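Local structure of resiniferatoxin-binding, phosphotriesterase-related protein (Rhodobacter sphaeroides 2.4.1, 3K2G) at residues C43-P48 with V75-I80; F258-M263 with R298-H303. The protein binds two zinc ions in a TIM-barrel active site and probably acts as a phosphoric diester hydrolase. All coordinates share one frame; numbering follows the deposited sequence.

Contact 1. Residues C43-P48 with V75-I80. With DTV ((2S,3S)-1,4-dimercaptobutane-2,3-diol), chain K.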
# COMPACT_ATOMS: atom_id res chain seq x y z
N CYS B 43 -5.19 38.05 12.31
CA CYS B 43 -4.67 38.30 10.97
C CYS B 43 -4.84 37.09 10.05
O CYS B 43 -4.35 37.08 8.92
CB CYS B 43 -3.19 38.69 11.05
SG CYS B 43 -2.23 37.68 12.19
N TRP B 44 -5.55 36.08 10.54
CA TRP B 44 -5.80 34.87 9.75
C TRP B 44 -7.30 34.63 9.54
O TRP B 44 -7.71 33.54 9.12
CB TRP B 44 -5.16 33.65 10.43
CG TRP B 44 -3.78 33.36 9.91
CD1 TRP B 44 -3.47 32.77 8.72
CD2 TRP B 44 -2.54 33.72 10.52
NE1 TRP B 44 -2.11 32.74 8.55
CE2 TRP B 44 -1.51 33.32 9.64
CE3 TRP B 44 -2.19 34.34 11.73
CZ2 TRP B 44 -0.15 33.52 9.92
CZ3 TRP B 44 -0.84 34.54 12.01
CH2 TRP B 44 0.16 34.13 11.11
N TRP B 45 -8.10 35.65 9.83
CA TRP B 45 -9.54 35.56 9.64
C TRP B 45 -9.83 35.24 8.18
O TRP B 45 -9.21 35.81 7.28
CB TRP B 45 -10.19 36.89 10.04
CG TRP B 45 -11.67 36.92 9.81
CD1 TRP B 45 -12.59 36.00 10.22
CD2 TRP B 45 -12.41 37.94 9.13
NE1 TRP B 45 -13.85 36.38 9.83
CE2 TRP B 45 -13.77 37.56 9.16
CE3 TRP B 45 -12.05 39.14 8.49
CZ2 TRP B 45 -14.78 38.34 8.57
CZ3 TRP B 45 -13.05 39.91 7.91
CH2 TRP B 45 -14.40 39.51 7.95
N ASN B 46 -10.75 34.31 7.96
CA ASN B 46 -11.12 33.90 6.61
C ASN B 46 -12.55 34.38 6.35
O ASN B 46 -13.51 33.63 6.53
CB ASN B 46 -11.04 32.38 6.48
CG ASN B 46 -11.44 31.88 5.10
OD1 ASN B 46 -11.00 32.41 4.09
ND2 ASN B 46 -12.27 30.85 5.07
N PRO B 47 -12.69 35.64 5.92
CA PRO B 47 -14.01 36.22 5.64
C PRO B 47 -14.85 35.35 4.71
O PRO B 47 -14.39 34.92 3.65
CB PRO B 47 -13.67 37.57 5.02
CG PRO B 47 -12.37 37.30 4.33
CD PRO B 47 -11.63 36.51 5.38
N PRO B 48 -16.09 35.06 5.11
CA PRO B 48 -16.99 34.23 4.30
C PRO B 48 -17.47 35.00 3.08
O PRO B 48 -18.25 35.95 3.20
CB PRO B 48 -18.13 33.92 5.27
CG PRO B 48 -18.21 35.17 6.09
CD PRO B 48 -16.75 35.47 6.37
N VAL B 75 -13.32 31.30 10.07
CA VAL B 75 -14.43 32.14 9.63
C VAL B 75 -14.95 33.00 10.78
O VAL B 75 -15.48 34.09 10.55
CB VAL B 75 -15.61 31.30 9.10
CG1 VAL B 75 -16.33 30.62 10.25
CG2 VAL B 75 -16.58 32.18 8.33
N ASN B 76 -14.77 32.51 12.00
CA ASN B 76 -15.26 33.17 13.21
C ASN B 76 -14.24 34.09 13.89
O ASN B 76 -13.19 33.63 14.34
CB ASN B 76 -15.74 32.11 14.21
CG ASN B 76 -16.68 32.67 15.26
OD1 ASN B 76 -17.87 32.88 14.99
ND2 ASN B 76 -16.17 32.91 16.46
N LYS B 77 -14.56 35.38 13.98
CA LYS B 77 -13.67 36.35 14.61
C LYS B 77 -13.47 36.09 16.10
O LYS B 77 -12.37 36.27 16.62
CB LYS B 77 -14.22 37.77 14.42
CG LYS B 77 -14.16 38.28 12.99
CD LYS B 77 -14.72 39.70 12.90
CE LYS B 77 -14.65 40.23 11.47
NZ LYS B 77 -15.19 41.61 11.37
N HIS B 78 -14.53 35.66 16.78
CA HIS B 78 -14.47 35.39 18.21
C HIS B 78 -13.57 34.20 18.55
O HIS B 78 -13.01 34.11 19.64
CB HIS B 78 -15.89 35.12 18.73
CG HIS B 78 -15.95 34.75 20.18
ND1 HIS B 78 -15.45 35.55 21.18
CD2 HIS B 78 -16.48 33.66 20.80
CE1 HIS B 78 -15.67 34.98 22.36
NE2 HIS B 78 -16.30 33.83 22.15
N ASN B 79 -13.44 33.29 17.59
CA ASN B 79 -12.65 32.07 17.75
C ASN B 79 -11.14 32.25 17.66
O ASN B 79 -10.39 31.62 18.40
CB ASN B 79 -13.11 31.06 16.69
CG ASN B 79 -12.43 29.72 16.81
OD1 ASN B 79 -12.40 29.10 17.87
ND2 ASN B 79 -11.88 29.23 15.70
N ILE B 80 -10.70 33.11 16.76
CA ILE B 80 -9.28 33.32 16.51
C ILE B 80 -8.49 34.22 17.46
O ILE B 80 -7.77 35.12 17.03
CB ILE B 80 -9.06 33.80 15.06
CG1 ILE B 80 -9.81 35.11 14.81
CG2 ILE B 80 -9.55 32.73 14.09
CD1 ILE B 80 -9.71 35.60 13.38
S1 DTV K . -1.08 28.74 9.60
C1 DTV K . -0.63 29.47 11.25
C2 DTV K . -1.83 30.02 12.02
O2 DTV K . -2.73 28.95 12.25
C3 DTV K . -1.38 30.61 13.37
O3 DTV K . -0.80 29.60 14.16
C4 DTV K . -2.55 31.21 14.16
S4 DTV K . -2.06 32.69 15.08

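Contact 2. Residues F258-M263 with R298-H303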
# COMPACT_ATOMS: atom_id res chain seq x y z
N PHE B 258 13.47 16.33 15.90
CA PHE B 258 12.30 15.80 16.59
C PHE B 258 11.14 15.98 15.62
O PHE B 258 11.08 16.97 14.89
CB PHE B 258 12.03 16.59 17.87
CG PHE B 258 12.92 16.21 19.02
CD1 PHE B 258 12.61 15.13 19.83
CD2 PHE B 258 14.06 16.96 19.30
CE1 PHE B 258 13.43 14.79 20.92
CE2 PHE B 258 14.88 16.63 20.38
CZ PHE B 258 14.56 15.54 21.19
N LEU B 259 10.24 15.01 15.59
CA LEU B 259 9.05 15.08 14.74
C LEU B 259 7.91 15.35 15.70
O LEU B 259 7.53 14.49 16.49
CB LEU B 259 8.84 13.76 14.00
CG LEU B 259 10.01 13.30 13.12
CD1 LEU B 259 9.60 12.04 12.37
CD2 LEU B 259 10.39 14.40 12.14
N GLU B 260 7.37 16.56 15.64
CA GLU B 260 6.30 16.91 16.56
C GLU B 260 4.89 16.74 16.03
O GLU B 260 4.46 17.46 15.12
CB GLU B 260 6.50 18.35 17.04
CG GLU B 260 5.58 18.76 18.17
CD GLU B 260 5.95 20.11 18.75
OE1 GLU B 260 5.61 21.15 18.15
OE2 GLU B 260 6.60 20.13 19.82
N PHE B 261 4.18 15.77 16.58
CA PHE B 261 2.79 15.53 16.21
C PHE B 261 1.99 16.34 17.23
O PHE B 261 1.41 15.81 18.18
CB PHE B 261 2.47 14.03 16.31
CG PHE B 261 3.12 13.23 15.21
CD1 PHE B 261 2.46 13.02 14.00
CD2 PHE B 261 4.41 12.73 15.37
CE1 PHE B 261 3.09 12.33 12.96
CE2 PHE B 261 5.04 12.04 14.34
CZ PHE B 261 4.38 11.84 13.13
N ASP B 262 2.00 17.65 17.02
CA ASP B 262 1.33 18.62 17.88
C ASP B 262 -0.12 18.91 17.50
O ASP B 262 -0.69 19.88 17.98
CB ASP B 262 2.12 19.93 17.88
CG ASP B 262 2.61 20.32 16.49
OD1 ASP B 262 1.81 20.28 15.53
OD2 ASP B 262 3.81 20.66 16.36
N MSE B 263 -0.71 18.10 16.63
CA MSE B 263 -2.09 18.35 16.22
C MSE B 263 -3.06 17.27 16.68
O MSE B 263 -4.16 17.13 16.13
CB MSE B 263 -2.14 18.52 14.70
CG MSE B 263 -1.47 19.81 14.25
SE MSE B 263 -0.94 19.92 12.40
CE MSE B 263 -2.68 19.64 11.57
N ARG B 298 12.50 10.42 19.01
CA ARG B 298 12.41 11.67 18.27
C ARG B 298 10.95 12.15 18.15
O ARG B 298 10.67 13.20 17.57
CB ARG B 298 12.99 11.49 16.87
CG ARG B 298 14.10 12.47 16.51
CD ARG B 298 15.47 12.03 17.00
NE ARG B 298 15.61 12.05 18.45
CZ ARG B 298 16.13 13.06 19.14
NH1 ARG B 298 16.20 12.97 20.46
NH2 ARG B 298 16.59 14.14 18.53
N ILE B 299 10.03 11.38 18.72
CA ILE B 299 8.61 11.70 18.63
C ILE B 299 8.05 12.55 19.78
O ILE B 299 8.22 12.21 20.95
CB ILE B 299 7.77 10.41 18.53
CG1 ILE B 299 8.25 9.58 17.33
CG2 ILE B 299 6.29 10.76 18.38
CD1 ILE B 299 7.55 8.25 17.16
N LEU B 300 7.39 13.64 19.41
CA LEU B 300 6.78 14.56 20.38
C LEU B 300 5.28 14.68 20.10
O LEU B 300 4.86 14.61 18.94
CB LEU B 300 7.42 15.95 20.29
CG LEU B 300 8.92 16.02 20.59
CD1 LEU B 300 9.41 17.45 20.42
CD2 LEU B 300 9.18 15.54 22.02
N LEU B 301 4.49 14.87 21.16
CA LEU B 301 3.03 14.96 21.06
C LEU B 301 2.45 16.19 21.76
O LEU B 301 2.87 16.53 22.85
CB LEU B 301 2.40 13.73 21.69
CG LEU B 301 2.86 12.32 21.31
CD1 LEU B 301 2.22 11.31 22.26
CD2 LEU B 301 2.49 12.03 19.88
N SER B 302 1.46 16.82 21.15
CA SER B 302 0.80 17.98 21.77
C SER B 302 -0.49 18.29 21.00
O SER B 302 -0.80 17.59 20.03
CB SER B 302 1.75 19.19 21.77
OG SER B 302 1.80 19.79 23.06
N HIS B 303 -1.25 19.31 21.42
CA HIS B 303 -2.50 19.66 20.74
C HIS B 303 -2.44 20.92 19.88
O HIS B 303 -3.25 21.10 18.96
CB HIS B 303 -3.66 19.92 21.72
CG HIS B 303 -3.72 18.99 22.90
ND1 HIS B 303 -2.86 19.09 23.97
CD2 HIS B 303 -4.61 18.02 23.21
CE1 HIS B 303 -3.22 18.22 24.89
NE2 HIS B 303 -4.28 17.55 24.46

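Contact 1. Residues C43-P48 with V75-I80
The indole of Trp45 lies between Lys77 on one face and the CA of Pro47, two residues further along the same segment, on the opposite face, while the carbonyl oxygen of Val75 meets it at the edge. Lys77 makes two contacts with its face: Lys77 CE sits 3.5 Å from the centroid of the six-membered ring of Trp45, a CH-pi contact, and Lys77 NZ lies 4.4 Å from the same centroid, 23° off the normal, in a cation-pi geometry. Beyond CG the lysine chain is fully extended, and CG itself lies close to NE1 and CD1 of Trp45, so the chain runs across the indole from the pyrrole part to the benzo part. At the edge, Trp45 NE1 donates to Val75 O at 2.9 Å. The acceptor is almost in the ring plane, but the N-H is bent (145°) and the donor stands well above the carbonyl plane. Trp45 reaches this position with CG anti to its backbone N (chi1 177°).

These segments belong to the loops on the ligand side of a TIM barrel, where the neighbouring Trp44 turns a ring face to the bound dithiol: DTV C2 lies over the centre of that face, and Trp44 CE3 is 3.7 Å from DTV S4. Tyr136, a zinc ligand, is hydrogen-bonded to the same molecule.

Apolar contacts extend the interface along the chain. Ile80 brings CD1 to 3.6 Å from Trp45 CB, and Val75 CG2 packs against Pro48 CD at 3.8 Å, the two side chains meeting at about a right angle. At the backbone, Val75 CA makes a C-H...O contact with Asn46 O (3.6 Å), whereas the amide ND2 of Asn46 is hydrogen-bonded to Asp72. Helix 54-58 touches Trp45 and Pro48 through Ala57.

Contact 2. Residues F258-M263 with R298-H303
Strands 258-261 and 299-301 run parallel, their axes 4.6 Å apart and inclined by 26°, with Leu259, Glu260 and Phe261 paired to Ile299, Leu300 and Leu301. They are neighbouring strands of the TIM barrel, and helix 280-292 in the connection makes them a beta-alpha-beta unit. The two segments take turns as donor: Leu259 N donates to Arg298 O, Leu300 N to Leu259 O, Phe261 N to Leu300 O, and Ser302 N to Phe261 O.

Leu259, Phe261, Ile299 and Leu301 occupy one face of the sheet, which packs on helices 246-255 and 280-292, with Ile299 touching helix 337-352; Leu300 and Phe258 reach helix 337-352 as well. On this face Phe261 CD2 comes to 4.1 Å from Ile299 CG2, and Phe261 CB to the same distance from Leu301 CD2. Glu260 and Leu300 share the other face. The glutamate chain is extended beyond CG, which lies anti to the backbone N (chi1 -171°), and Glu260 CG passes 4.0 Å from Leu300 CB. Its OE1 makes a weak hydrogen bond to His34, a zinc ligand; Glu260 OE2 is buried without a polar partner, 3.9 Å from Leu300 CD1. Past the strand ends, Asp262 OD1 is hydrogen-bonded to ND1 of His238, a ligand of the second zinc, and so probably helps to orient that imidazole, while Ser302 OG bonds to Glu35 and to the backbone of His34.

At the opposite, N-terminal end, Arg298 bends back at chi2 and chi3 and lays its guanidinium over one face of the Phe258 ring, the two planes 39° apart. Arg298 CZ stands 3.8 Å from the centroid of the Phe258 ring, a cation-pi contact, and Arg298 NH2 is also hydrogen-bonded to the backbone oxygens of Gly256 and Arg232.

In the fold
Followed from the N terminus, the chain first passes the zinc ligands His34 and His36, then enters contact 1, which closes a loop holding helices 54-58 and 66-70 before the chain continues to strand 81-82 and helix 85-97. Contact 2 opens only much later, after the ligands Glu177, His209 and His238, and joins strands 258-261 and 299-301, the last two of the parallel barrel sheet, across short strands 269-270 and 275-276 and helix 280-292; Asp304 follows directly. The closures are in series and neither nest nor cross. Their centres lie 26 Å apart: contact 1 ties together peripheral loops beside the ligand pocket, contact 2 two neighbouring strands of the barrel wall, close to the zinc site.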